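Local coordinates for protein Avidin/streptavidin (Shewanella denitrificans, PDB 3SZH) that probably binds biotin with high affinity inside an eight-stranded antiparallel beta-barrel of the avidin family, and is captured here without ligand as a dimer, at residues T8-W13 with Y22-N27; S48-N53 with W67-E72; S76-S81 with W97-N102; I93-Q98 with G113-S118. One frame throughout, in Å; residues are numbered along the deposited sequence.

All four contacts reach one closed antiparallel barrel; contact 2 pins a loop to it. Contacts 3 and 4 are closest, with centres about 12 Å apart. They share Trp97 and strand 92-101, and Trp80 NE1 of contact 3 bonds Asp115 OD2 of contact 4. Contact 2 touches contact 3 through Trp67, whose NE1 reaches Thr78 OG1. Contact 1 meets contact 4 where Trp13 packs on Ile93 and Phe117, closing the barrel between its first and last strands. Contacts 1 and 3 lie on opposite sides of the chain's centre, about 20 Å apart between centres. In avidins the barrel interior holds biotin, so Trp67, Trp80, Trp97 and Asp115 probably line or border that pocket.

Contact 1. Residues T8-W13 with Y22-N27; sequences TAMSAW and YINSIN
Ile23 packs against Ser11 and Trp13 in the first beta hairpin of the avidin barrel, where strand 11-14 pairs antiparallel with strand 20-26. This is the tight side. Ile23 CG1 lies anti to the carbonyl carbon (chi1 -56°), and the extended chain carries CD1 on to 3.6 Å from Trp13 NE1. The same methyl sits 3.7 Å from Ser11 OG. Further along, Ile26 CD1 lies over the backbone between Thr8 and Ala9, 3.5 Å from Thr8 C. Leu7 and Leu32 also cover Ile23.

The other side is looser. Ala12 CB and Tyr22 CD2 are 4.2 Å apart, and the Tyr22 hydroxyl is held by Arg39, outside the hairpin. Met10 and Asn24 are exposed and lie side by side, pointing the same way. Their closest approach is too short in the model to be trusted.

The backbone changes register here. Met10 and Ser11 both face Ile23 in a G1 beta bulge, and Met10 has positive phi and psi. The firm bond of the pair is Ile23 N to Ser11 O, 2.8 Å; the return bond from Ser11 N to Ile23 O is weak. Beside the bulge the Ser11 hydroxyl links two partners. OG donates to Thr8 O at 2.6 Å and accepts from Trp13 NE1 at 2.9 Å, with the acceptor tilted 18° out of the indole plane.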
loop_
_atom_site.group_PDB
_atom_site.type_symbol
_atom_site.label_atom_id
_atom_site.label_comp_id
_atom_site.label_asym_id
_atom_site.label_seq_id
_atom_site.Cartn_x
_atom_site.Cartn_y
_atom_site.Cartn_z
ATOM N N THR B 8 17.639 0.745 -0.793
ATOM C CA THR B 8 18.094 -0.577 -0.392
ATOM C C THR B 8 17.462 -1.017 0.919
ATOM O O THR B 8 16.845 -0.219 1.635
ATOM C CB THR B 8 19.625 -0.589 -0.142
ATOM O OG1 THR B 8 19.913 0.167 1.038
ATOM C CG2 THR B 8 20.415 -0.011 -1.318
ATOM N N ALA B 9 17.659 -2.283 1.253
ATOM C CA ALA B 9 17.391 -2.716 2.597
ATOM C C ALA B 9 18.215 -1.849 3.531
ATOM O O ALA B 9 19.311 -1.397 3.165
ATOM C CB ALA B 9 17.729 -4.177 2.772
ATOM N N MET B 10 17.716 -1.652 4.743
ATOM C CA MET B 10 18.419 -0.887 5.777
ATOM C C MET B 10 18.747 0.532 5.307
ATOM O O MET B 10 19.887 1.004 5.400
ATOM C CB MET B 10 19.692 -1.618 6.212
ATOM C CG MET B 10 19.465 -3.090 6.513
ATOM S SD MET B 10 18.154 -3.461 7.650
ATOM C CE MET B 10 18.402 -2.224 8.863
ATOM N N SER B 11 17.740 1.225 4.792
ATOM C CA SER B 11 17.875 2.625 4.378
ATOM C C SER B 11 16.747 3.425 5.016
ATOM O O SER B 11 15.619 2.928 5.171
ATOM C CB SER B 11 17.890 2.769 2.853
ATOM O OG SER B 11 16.703 2.320 2.224
ATOM N N ALA B 12 17.057 4.653 5.423
ATOM C CA ALA B 12 16.115 5.524 6.111
ATOM C C ALA B 12 15.884 6.805 5.316
ATOM O O ALA B 12 16.795 7.347 4.675
ATOM C CB ALA B 12 16.587 5.856 7.492
ATOM N N TRP B 13 14.661 7.299 5.406
ATOM C CA TRP B 13 14.163 8.368 4.520
ATOM C C TRP B 13 13.271 9.283 5.332
ATOM O O TRP B 13 12.385 8.770 6.002
ATOM C CB TRP B 13 13.415 7.755 3.323
ATOM C CG TRP B 13 14.163 6.658 2.658
ATOM C CD1 TRP B 13 14.183 5.341 2.996
ATOM C CD2 TRP B 13 15.081 6.801 1.588
ATOM N NE1 TRP B 13 15.034 4.643 2.190
ATOM C CE2 TRP B 13 15.592 5.519 1.305
ATOM C CE3 TRP B 13 15.535 7.903 0.812
ATOM C CZ2 TRP B 13 16.561 5.301 0.305
ATOM C CZ3 TRP B 13 16.487 7.673 -0.200
ATOM C CH2 TRP B 13 16.966 6.385 -0.448
ATOM N N TYR B 22 11.963 3.816 8.039
ATOM C CA TYR B 22 13.119 2.944 8.275
ATOM C C TYR B 22 12.871 1.658 7.510
ATOM O O TYR B 22 12.044 0.832 7.959
ATOM C CB TYR B 22 13.289 2.665 9.776
ATOM C CG TYR B 22 13.431 3.895 10.641
ATOM C CD1 TYR B 22 12.291 4.519 11.176
ATOM C CD2 TYR B 22 14.691 4.453 10.918
ATOM C CE1 TYR B 22 12.395 5.647 11.981
ATOM C CE2 TYR B 22 14.815 5.568 11.727
ATOM C CZ TYR B 22 13.654 6.156 12.264
ATOM O OH TYR B 22 13.721 7.285 13.056
ATOM N N ILE B 23 13.492 1.488 6.352
ATOM C CA ILE B 23 13.358 0.247 5.616
ATOM C C ILE B 23 14.264 -0.794 6.228
ATOM O O ILE B 23 15.479 -0.581 6.300
ATOM C CB ILE B 23 13.644 0.405 4.103
ATOM C CG1 ILE B 23 12.757 1.479 3.466
ATOM C CG2 ILE B 23 13.535 -0.937 3.390
ATOM C CD1 ILE B 23 13.027 1.692 1.961
ATOM N N ASN B 24 13.686 -1.905 6.667
ATOM C CA ASN B 24 14.421 -2.988 7.263
ATOM C C ASN B 24 14.884 -3.999 6.227
ATOM O O ASN B 24 16.060 -4.011 5.885
ATOM C CB ASN B 24 13.599 -3.614 8.371
ATOM C CG ASN B 24 14.291 -4.780 8.979
ATOM O OD1 ASN B 24 13.979 -5.917 8.653
ATOM N ND2 ASN B 24 15.250 -4.518 9.844
ATOM N N SER B 25 14.000 -4.862 5.753
ATOM C CA SER B 25 14.329 -5.876 4.771
ATOM C C SER B 25 13.665 -5.582 3.428
ATOM O O SER B 25 12.560 -5.023 3.358
ATOM C CB SER B 25 13.932 -7.272 5.277
ATOM O OG SER B 25 12.529 -7.388 5.422
ATOM N N ILE B 26 14.366 -5.960 2.368
ATOM C CA ILE B 26 13.793 -6.102 1.040
ATOM C C ILE B 26 14.229 -7.482 0.549
ATOM O O ILE B 26 15.419 -7.721 0.313
ATOM C CB ILE B 26 14.255 -5.017 0.054
ATOM C CG1 ILE B 26 13.916 -3.606 0.559
ATOM C CG2 ILE B 26 13.662 -5.270 -1.320
ATOM C CD1 ILE B 26 14.493 -2.476 -0.324
ATOM N N ASN B 27 13.280 -8.413 0.472
ATOM C CA ASN B 27 13.631 -9.812 0.218
ATOM C C ASN B 27 13.851 -10.086 -1.255
ATOM O O ASN B 27 13.811 -9.169 -2.073
ATOM C CB ASN B 27 12.653 -10.787 0.902
ATOM C CG ASN B 27 11.292 -10.915 0.208
ATOM O OD1 ASN B 27 10.377 -11.541 0.787
ATOM N ND2 ASN B 27 11.128 -10.366 -0.964
#

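Contact 2. Residues S48-N53 with W67-E72; sequences SPYPVN and WLNSVE
Tyr50 is sandwiched between Asn69 and Trp67. The Asn69 amide stacks on one face of the phenol ring, with the two planes only 10° apart. Its ND2 lies 3.2 Å above the ring plane, offset toward the rim. Trp67 covers the opposite face and turns an edge to it. This is a T-shaped (edge-to-face) pair with centroids 5.0 Å apart, and Trp67 CE3 sits over the centre of the phenol ring. The rim of Tyr50 meets the Leu68 backbone, and its hydroxyl donates to Glu72 O at 3.0 Å from above the carbonyl plane. Asn69 N also donates to Glu72 O, from the opposite face of that plane.

The next shell fixes the amide. Asn69 CG sits between the backbone N and the carbonyl carbon (chi1 69°), which sets the amide over the ring. ND2 gives two bonds, both in the amide plane: to Ser48 OG at 2.9 Å, and to Pro49 O at 3.0 Å, nearly straight (174°). OD1 accepts from Val71 N, above the plane, and from Glu72 N, each at 2.9 Å. Together these four bonds fix the amide's rotation against the ring.

Farther out, water 1 bridges Ser48 OG to Glu72 OE1, while OE2 of that carboxylate accepts from Cys45 N. Trp67 NE1 bonds Thr78 OG1, which anchors the indole in the barrel.

The arrangement is an Asx turn, extended to an Asx motif, in the loop joining strands 60-66 and 73-85 of the avidin barrel. It ties that loop to the start of strand 50-57.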
loop_
_atom_site.group_PDB
_atom_site.type_symbol
_atom_site.label_atom_id
_atom_site.label_comp_id
_atom_site.label_asym_id
_atom_site.label_seq_id
_atom_site.Cartn_x
_atom_site.Cartn_y
_atom_site.Cartn_z
ATOM N N SER B 48 6.607 7.060 18.024
ATOM C CA SER B 48 6.658 5.636 18.345
ATOM C C SER B 48 6.656 4.876 17.019
ATOM O O SER B 48 6.143 5.370 16.012
ATOM C CB SER B 48 5.508 5.222 19.266
ATOM O OG SER B 48 4.258 5.387 18.621
ATOM N N PRO B 49 7.251 3.679 16.988
ATOM C CA PRO B 49 7.357 2.990 15.705
ATOM C C PRO B 49 6.088 2.267 15.308
ATOM O O PRO B 49 5.455 1.575 16.132
ATOM C CB PRO B 49 8.492 1.996 15.930
ATOM C CG PRO B 49 8.466 1.717 17.420
ATOM C CD PRO B 49 7.961 2.966 18.076
ATOM N N TYR B 50 5.734 2.434 14.025
ATOM C CA TYR B 50 4.590 1.728 13.424
ATOM C C TYR B 50 5.099 0.788 12.351
ATOM O O TYR B 50 5.876 1.194 11.491
ATOM C CB TYR B 50 3.537 2.705 12.852
ATOM C CG TYR B 50 2.804 3.417 13.954
ATOM C CD1 TYR B 50 3.299 4.572 14.557
ATOM C CD2 TYR B 50 1.613 2.893 14.447
ATOM C CE1 TYR B 50 2.625 5.177 15.622
ATOM C CE2 TYR B 50 0.950 3.486 15.513
ATOM C CZ TYR B 50 1.452 4.617 16.106
ATOM O OH TYR B 50 0.838 5.222 17.172
ATOM N N PRO B 51 4.739 -0.500 12.411
ATOM C CA PRO B 51 5.185 -1.430 11.368
ATOM C C PRO B 51 4.737 -1.060 9.948
ATOM O O PRO B 51 3.619 -0.572 9.753
ATOM C CB PRO B 51 4.592 -2.775 11.805
ATOM C CG PRO B 51 4.489 -2.647 13.298
ATOM C CD PRO B 51 4.057 -1.217 13.509
ATOM N N VAL B 52 5.602 -1.362 8.989
ATOM C CA VAL B 52 5.387 -1.079 7.583
ATOM C C VAL B 52 5.583 -2.346 6.764
ATOM O O VAL B 52 6.503 -3.139 7.038
ATOM C CB VAL B 52 6.425 -0.023 7.111
ATOM C CG1 VAL B 52 6.329 0.243 5.607
ATOM C CG2 VAL B 52 6.286 1.277 7.904
ATOM N N ASN B 53 4.743 -2.519 5.754
ATOM C CA ASN B 53 5.012 -3.508 4.721
ATOM C C ASN B 53 4.904 -2.833 3.347
ATOM O O ASN B 53 4.570 -1.658 3.259
ATOM C CB ASN B 53 4.114 -4.765 4.860
ATOM C CG ASN B 53 2.644 -4.452 4.808
ATOM O OD1 ASN B 53 2.222 -3.446 4.222
ATOM N ND2 ASN B 53 1.826 -5.324 5.405
ATOM N N TRP B 67 -2.044 2.482 11.622
ATOM C CA TRP B 67 -1.772 3.346 12.768
ATOM C C TRP B 67 -2.287 2.749 14.066
ATOM O O TRP B 67 -3.184 3.298 14.731
ATOM C CB TRP B 67 -2.332 4.753 12.539
ATOM C CG TRP B 67 -1.712 5.449 11.365
ATOM C CD1 TRP B 67 -2.278 5.656 10.125
ATOM C CD2 TRP B 67 -0.395 5.983 11.297
ATOM N NE1 TRP B 67 -1.380 6.306 9.296
ATOM C CE2 TRP B 67 -0.227 6.533 9.999
ATOM C CE3 TRP B 67 0.651 6.087 12.222
ATOM C CZ2 TRP B 67 0.955 7.163 9.602
ATOM C CZ3 TRP B 67 1.820 6.695 11.823
ATOM C CH2 TRP B 67 1.962 7.228 10.532
ATOM N N LEU B 68 -1.715 1.613 14.437
ATOM C CA LEU B 68 -1.988 0.984 15.718
ATOM C C LEU B 68 -0.686 0.338 16.146
ATOM O O LEU B 68 -0.078 -0.411 15.393
ATOM C CB LEU B 68 -3.103 -0.065 15.594
ATOM C CG LEU B 68 -3.531 -0.785 16.878
ATOM C CD1 LEU B 68 -4.013 0.218 17.870
ATOM C CD2 LEU B 68 -4.585 -1.850 16.581
ATOM N N ASN B 69 -0.255 0.642 17.361
ATOM C CA ASN B 69 0.904 -0.024 17.942
ATOM C C ASN B 69 0.639 -0.174 19.451
ATOM O O ASN B 69 -0.502 0.004 19.919
ATOM C CB ASN B 69 2.225 0.696 17.579
ATOM C CG ASN B 69 2.357 2.032 18.236
ATOM O OD1 ASN B 69 1.506 2.421 19.033
ATOM N ND2 ASN B 69 3.417 2.750 17.915
ATOM N N SER B 70 1.685 -0.491 20.201
ATOM C CA SER B 70 1.532 -0.759 21.625
ATOM C C SER B 70 1.290 0.492 22.445
ATOM O O SER B 70 0.980 0.388 23.636
ATOM C CB SER B 70 2.758 -1.482 22.176
ATOM O OG SER B 70 3.919 -0.751 21.856
ATOM N N VAL B 71 1.436 1.676 21.841
ATOM C CA VAL B 71 1.146 2.867 22.626
ATOM C C VAL B 71 -0.028 3.708 22.188
ATOM O O VAL B 71 -0.650 4.338 23.052
ATOM C CB VAL B 71 2.386 3.751 22.930
ATOM C CG1 VAL B 71 3.443 2.974 23.709
ATOM C CG2 VAL B 71 2.959 4.315 21.661
ATOM N N GLU B 72 -0.389 3.696 20.898
ATOM C CA GLU B 72 -1.394 4.640 20.407
ATOM C C GLU B 72 -2.061 4.172 19.116
ATOM O O GLU B 72 -1.404 3.550 18.267
ATOM C CB GLU B 72 -0.668 5.977 20.102
ATOM C CG GLU B 72 -1.595 7.129 20.044
ATOM C CD GLU B 72 -0.851 8.428 19.951
ATOM O OE1 GLU B 72 0.389 8.504 20.253
ATOM O OE2 GLU B 72 -1.519 9.365 19.557
HETATM O O HOH W 1 3.011 7.434 19.919
#

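Contact 3. Residues S76-S81 with W97-N102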
loop_
_atom_site.group_PDB
_atom_site.type_symbol
_atom_site.label_atom_id
_atom_site.label_comp_id
_atom_site.label_asym_id
_atom_site.label_seq_id
_atom_site.Cartn_x
_atom_site.Cartn_y
_atom_site.Cartn_z
ATOM N N SER B 76 -6.685 4.275 11.491
ATOM C CA SER B 76 -6.586 4.466 10.056
ATOM C C SER B 76 -5.330 3.784 9.517
ATOM O O SER B 76 -4.536 3.229 10.286
ATOM C CB SER B 76 -6.555 5.964 9.747
ATOM O OG SER B 76 -5.466 6.570 10.421
ATOM N N ILE B 77 -5.198 3.802 8.185
ATOM C CA ILE B 77 -4.084 3.168 7.470
ATOM C C ILE B 77 -3.628 4.165 6.400
ATOM O O ILE B 77 -4.469 4.699 5.657
ATOM C CB ILE B 77 -4.549 1.873 6.735
ATOM C CG1 ILE B 77 -5.167 0.858 7.726
ATOM C CG2 ILE B 77 -3.370 1.232 5.967
ATOM C CD1 ILE B 77 -5.906 -0.276 7.047
ATOM N N THR B 78 -2.318 4.398 6.303
ATOM C CA THR B 78 -1.760 5.205 5.222
ATOM C C THR B 78 -0.972 4.332 4.272
ATOM O O THR B 78 -0.258 3.422 4.700
ATOM C CB THR B 78 -0.852 6.318 5.769
ATOM O OG1 THR B 78 -1.634 7.135 6.635
ATOM C CG2 THR B 78 -0.269 7.201 4.633
ATOM N N SER B 79 -1.142 4.574 2.978
ATOM C CA SER B 79 -0.407 3.878 1.936
ATOM C C SER B 79 0.257 4.900 1.029
ATOM O O SER B 79 -0.382 5.846 0.578
ATOM C CB SER B 79 -1.325 3.044 1.069
ATOM O OG SER B 79 -1.960 2.070 1.854
ATOM N N TRP B 80 1.529 4.709 0.751
ATOM C CA TRP B 80 2.336 5.546 -0.142
ATOM C C TRP B 80 2.683 4.744 -1.386
ATOM O O TRP B 80 3.033 3.561 -1.323
ATOM C CB TRP B 80 3.630 5.913 0.567
ATOM C CG TRP B 80 3.566 6.846 1.730
ATOM C CD1 TRP B 80 3.836 8.176 1.718
ATOM C CD2 TRP B 80 3.282 6.514 3.100
ATOM N NE1 TRP B 80 3.777 8.707 2.976
ATOM C CE2 TRP B 80 3.414 7.708 3.851
ATOM C CE3 TRP B 80 2.979 5.317 3.779
ATOM C CZ2 TRP B 80 3.285 7.735 5.245
ATOM C CZ3 TRP B 80 2.819 5.355 5.164
ATOM C CH2 TRP B 80 2.983 6.550 5.877
ATOM N N SER B 81 2.651 5.435 -2.525
ATOM C CA SER B 81 3.154 4.919 -3.793
ATOM C C SER B 81 4.155 5.927 -4.314
ATOM O O SER B 81 3.864 7.124 -4.336
ATOM C CB SER B 81 2.040 4.805 -4.832
ATOM O OG SER B 81 1.040 3.889 -4.419
ATOM N N TRP B 97 0.358 9.704 -1.233
ATOM C CA TRP B 97 -0.235 8.836 -0.223
ATOM C C TRP B 97 -1.741 8.985 -0.171
ATOM O O TRP B 97 -2.323 9.992 -0.602
ATOM C CB TRP B 97 0.382 9.087 1.158
ATOM C CG TRP B 97 0.344 10.507 1.650
ATOM C CD1 TRP B 97 1.358 11.418 1.591
ATOM C CD2 TRP B 97 -0.760 11.180 2.295
ATOM N NE1 TRP B 97 0.971 12.608 2.166
ATOM C CE2 TRP B 97 -0.319 12.490 2.612
ATOM C CE3 TRP B 97 -2.056 10.793 2.673
ATOM C CZ2 TRP B 97 -1.136 13.425 3.252
ATOM C CZ3 TRP B 97 -2.862 11.721 3.309
ATOM C CH2 TRP B 97 -2.402 13.033 3.578
ATOM N N GLN B 98 -2.346 7.946 0.381
ATOM C CA GLN B 98 -3.779 7.887 0.668
ATOM C C GLN B 98 -3.935 7.398 2.094
ATOM O O GLN B 98 -3.277 6.428 2.512
ATOM C CB GLN B 98 -4.481 6.938 -0.298
ATOM C CG GLN B 98 -4.301 7.307 -1.786
ATOM C CD GLN B 98 -5.119 6.421 -2.698
ATOM O OE1 GLN B 98 -5.126 5.188 -2.582
ATOM N NE2 GLN B 98 -5.826 7.040 -3.604
ATOM N N LEU B 99 -4.847 8.031 2.827
ATOM C CA LEU B 99 -5.170 7.701 4.211
ATOM C C LEU B 99 -6.636 7.300 4.292
ATOM O O LEU B 99 -7.510 8.099 3.944
ATOM C CB LEU B 99 -4.911 8.937 5.085
ATOM C CG LEU B 99 -5.277 8.997 6.581
ATOM C CD1 LEU B 99 -6.759 9.189 6.870
ATOM C CD2 LEU B 99 -4.749 7.800 7.333
ATOM N N VAL B 100 -6.906 6.078 4.733
ATOM C CA VAL B 100 -8.262 5.609 4.925
ATOM C C VAL B 100 -8.535 5.378 6.410
ATOM O O VAL B 100 -7.757 4.738 7.118
ATOM C CB VAL B 100 -8.616 4.371 4.036
ATOM C CG1 VAL B 100 -7.717 3.159 4.319
ATOM C CG2 VAL B 100 -10.100 3.993 4.164
ATOM N N VAL B 101 -9.663 5.929 6.850
ATOM C CA VAL B 101 -10.089 5.846 8.234
ATOM C C VAL B 101 -11.109 4.734 8.445
ATOM O O VAL B 101 -12.059 4.577 7.661
ATOM C CB VAL B 101 -10.683 7.221 8.706
ATOM C CG1 VAL B 101 -11.035 7.205 10.203
ATOM C CG2 VAL B 101 -9.727 8.366 8.388
ATOM N N ASN B 102 -10.896 3.956 9.495
ATOM C CA ASN B 102 -11.850 2.935 9.935
ATOM C C ASN B 102 -13.238 3.562 10.069
ATOM O O ASN B 102 -13.362 4.660 10.613
ATOM C CB ASN B 102 -11.341 2.342 11.251
ATOM C CG ASN B 102 -12.222 1.254 11.812
ATOM O OD1 ASN B 102 -13.042 0.652 11.110
ATOM N ND2 ASN B 102 -12.032 0.971 13.101
#
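Strands 76-81 and 97-101 pair antiparallel at 165°, with two hydrogen-bonded pairs, Ile77 with Val100 and Ser79 with Gln98; Ile77 N to Val100 O is 2.9 Å, and the other three backbone bonds are similar. CA-H...O contacts run between these bonds, for example from Thr78 CA to Gln98 O.

The main side-chain meeting is between the two tryptophans. Trp97 CB lies over the five-membered ring of Trp80 in a CH-pi contact, 3.8 Å from the centroid and 19° off the normal. Thr78 CG2 sits over the same Trp80 face, offset toward the rim. It is also 4.0 Å from Trp97 CB, so the threonine methyl and the tryptophan methylene pack together there. The indoles themselves meet obliquely.

Farther along this face Leu99 reaches across to the serine and threonine. Its CG is anti to the backbone N (chi1 174°), beside the carbonyl carbon and 4.1 Å from Thr78 OG1. In the conformer given, its CD2 branch lies 3.3 Å from Thr78 OG1 and also touches Ser76 OG. Both hydroxyls are already engaged by polar partners outside the pair, that of Ser76 by Cys74 O. On the other face Ile77 CB meets Val100 CG1 at 4.2 Å, and this side turns to the second subunit, where Ile77 and Ser79 pack on its Ser62.

The pair sits between strand 60-66, which bonds to 73-85, and strand 111-119, which bonds to 92-101. Inside the barrel Trp80 is stacked on Phe63, meets Phe117 edge-to-face, and gives its NE1 to Asp115 OD2.

Contact 4. Residues I93-Q98 with G113-S118; sequences ISTLWQ and GQDVFS
Gly113 and Trp97 bury the most surface here, in the beta hairpin of strands 92-101 and 111-119, the last two of the avidin barrel. The glycine backbone covers one face of the indole. Gly113 N is 3.4 Å above the ring plane, over its centre, and Gly113 CA makes a CH-pi contact with the five-membered ring, 3.8 Å from its centroid. The absence of a side chain permits this closeness. The pair is also tied by two backbone bonds, Trp97 N to Gly113 O and Gly113 N to Trp97 O.

Phe117 is next. It pairs with Ile93 through Ile93 N to Phe117 O and Phe117 N to Ile93 O, each 2.8 Å. Its ring turns an edge to Ile93 O and Thr95 OG1.

Asp115 lies between these two residues on the inward face. Asp115 O accepts from both Thr95 N and Thr95 OG1. Its CG is anti to the carbonyl carbon (chi1 -78°), which brings the carboxylate beside Trp97 CD1 and NE1. Outside the hairpin, Gln16 NE2 bonds OD1. The single N-H of Trp97 NE1 is shared between a weak bond to Asp115 OD1 at 3.1 Å, bent to 128°, and water 2. The water lies in the indole plane, 3.2 Å from Trp97 NE1 and 2.9 Å from Gln114 O.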
loop_
_atom_site.group_PDB
_atom_site.type_symbol
_atom_site.label_atom_id
_atom_site.label_comp_id
_atom_site.label_asym_id
_atom_site.label_seq_id
_atom_site.Cartn_x
_atom_site.Cartn_y
_atom_site.Cartn_z
ATOM N N ILE B 93 12.754 9.763 -2.212
ATOM C CA ILE B 93 11.600 8.996 -2.662
ATOM C C ILE B 93 10.426 9.963 -2.745
ATOM O O ILE B 93 10.028 10.556 -1.745
ATOM C CB ILE B 93 11.244 7.830 -1.698
ATOM C CG1 ILE B 93 12.452 6.911 -1.445
ATOM C CG2 ILE B 93 10.084 7.008 -2.270
ATOM C CD1 ILE B 93 12.207 5.847 -0.361
ATOM N N SER B 94 9.920 10.151 -3.959
ATOM C CA SER B 94 8.795 11.034 -4.180
ATOM C C SER B 94 7.539 10.181 -4.192
ATOM O O SER B 94 7.463 9.215 -4.955
ATOM C CB SER B 94 8.984 11.758 -5.505
ATOM O OG SER B 94 7.897 12.608 -5.732
ATOM N N THR B 95 6.554 10.563 -3.376
ATOM C CA THR B 95 5.377 9.730 -3.144
ATOM C C THR B 95 4.075 10.505 -3.215
ATOM O O THR B 95 4.018 11.712 -2.965
ATOM C CB THR B 95 5.402 9.017 -1.759
ATOM O OG1 THR B 95 5.171 9.969 -0.723
ATOM C CG2 THR B 95 6.703 8.281 -1.507
ATOM N N LEU B 96 3.004 9.756 -3.466
ATOM C CA LEU B 96 1.640 10.188 -3.245
ATOM C C LEU B 96 1.034 9.198 -2.259
ATOM O O LEU B 96 1.178 7.983 -2.441
ATOM C CB LEU B 96 0.847 10.153 -4.545
ATOM C CG LEU B 96 1.366 11.058 -5.657
ATOM C CD1 LEU B 96 0.495 10.902 -6.902
ATOM C CD2 LEU B 96 1.434 12.520 -5.208
ATOM N N TRP B 97 0.358 9.704 -1.233
ATOM C CA TRP B 97 -0.235 8.836 -0.223
ATOM C C TRP B 97 -1.741 8.985 -0.171
ATOM O O TRP B 97 -2.323 9.992 -0.602
ATOM C CB TRP B 97 0.382 9.087 1.158
ATOM C CG TRP B 97 0.344 10.507 1.650
ATOM C CD1 TRP B 97 1.358 11.418 1.591
ATOM C CD2 TRP B 97 -0.760 11.180 2.295
ATOM N NE1 TRP B 97 0.971 12.608 2.166
ATOM C CE2 TRP B 97 -0.319 12.490 2.612
ATOM C CE3 TRP B 97 -2.056 10.793 2.673
ATOM C CZ2 TRP B 97 -1.136 13.425 3.252
ATOM C CZ3 TRP B 97 -2.862 11.721 3.309
ATOM C CH2 TRP B 97 -2.402 13.033 3.578
ATOM N N GLN B 98 -2.346 7.946 0.381
ATOM C CA GLN B 98 -3.779 7.887 0.668
ATOM C C GLN B 98 -3.935 7.398 2.094
ATOM O O GLN B 98 -3.277 6.428 2.512
ATOM C CB GLN B 98 -4.481 6.938 -0.298
ATOM C CG GLN B 98 -4.301 7.307 -1.786
ATOM C CD GLN B 98 -5.119 6.421 -2.698
ATOM O OE1 GLN B 98 -5.126 5.188 -2.582
ATOM N NE2 GLN B 98 -5.826 7.040 -3.604
ATOM N N GLY B 113 -2.372 13.101 -0.246
ATOM C CA GLY B 113 -1.356 14.133 -0.288
ATOM C C GLY B 113 -0.062 13.653 -0.892
ATOM O O GLY B 113 0.021 12.536 -1.422
ATOM N N GLN B 114 0.937 14.527 -0.835
ATOM C CA GLN B 114 2.259 14.241 -1.401
ATOM C C GLN B 114 3.302 14.345 -0.318
ATOM O O GLN B 114 3.323 15.309 0.428
ATOM C CB GLN B 114 2.668 15.177 -2.576
ATOM C CG GLN B 114 4.223 15.137 -2.848
ATOM C CD GLN B 114 4.706 14.822 -4.302
ATOM O OE1 GLN B 114 4.545 15.660 -5.215
ATOM N NE2 GLN B 114 5.399 13.655 -4.486
ATOM N N ASP B 115 4.175 13.341 -0.235
ATOM C CA ASP B 115 5.356 13.395 0.654
ATOM C C ASP B 115 6.599 13.183 -0.178
ATOM O O ASP B 115 6.625 12.302 -1.055
ATOM C CB ASP B 115 5.337 12.261 1.692
ATOM C CG ASP B 115 4.403 12.488 2.857
ATOM O OD1 ASP B 115 3.793 13.571 3.000
ATOM O OD2 ASP B 115 4.279 11.527 3.639
ATOM N N VAL B 116 7.643 13.972 0.090
ATOM C CA VAL B 116 8.953 13.713 -0.499
ATOM C C VAL B 116 9.886 13.366 0.637
ATOM O O VAL B 116 10.028 14.128 1.588
ATOM C CB VAL B 116 9.484 14.906 -1.315
ATOM C CG1 VAL B 116 10.879 14.588 -1.796
ATOM C CG2 VAL B 116 8.538 15.186 -2.504
ATOM N N PHE B 117 10.445 12.158 0.573
ATOM C CA PHE B 117 11.355 11.656 1.594
ATOM C C PHE B 117 12.773 11.842 1.067
ATOM O O PHE B 117 13.053 11.601 -0.114
ATOM C CB PHE B 117 11.084 10.167 1.879
ATOM C CG PHE B 117 9.777 9.880 2.537
ATOM C CD1 PHE B 117 8.604 9.797 1.786
ATOM C CD2 PHE B 117 9.723 9.668 3.907
ATOM C CE1 PHE B 117 7.395 9.511 2.408
ATOM C CE2 PHE B 117 8.511 9.371 4.539
ATOM C CZ PHE B 117 7.349 9.291 3.792
ATOM N N SER B 118 13.645 12.334 1.925
ATOM C CA SER B 118 15.049 12.555 1.606
ATOM C C SER B 118 15.898 11.613 2.443
ATOM O O SER B 118 15.519 11.273 3.561
ATOM C CB SER B 118 15.427 14.006 1.928
ATOM O OG SER B 118 14.692 14.923 1.132
HETATM O O HOH W 2 1.509 15.699 2.696
#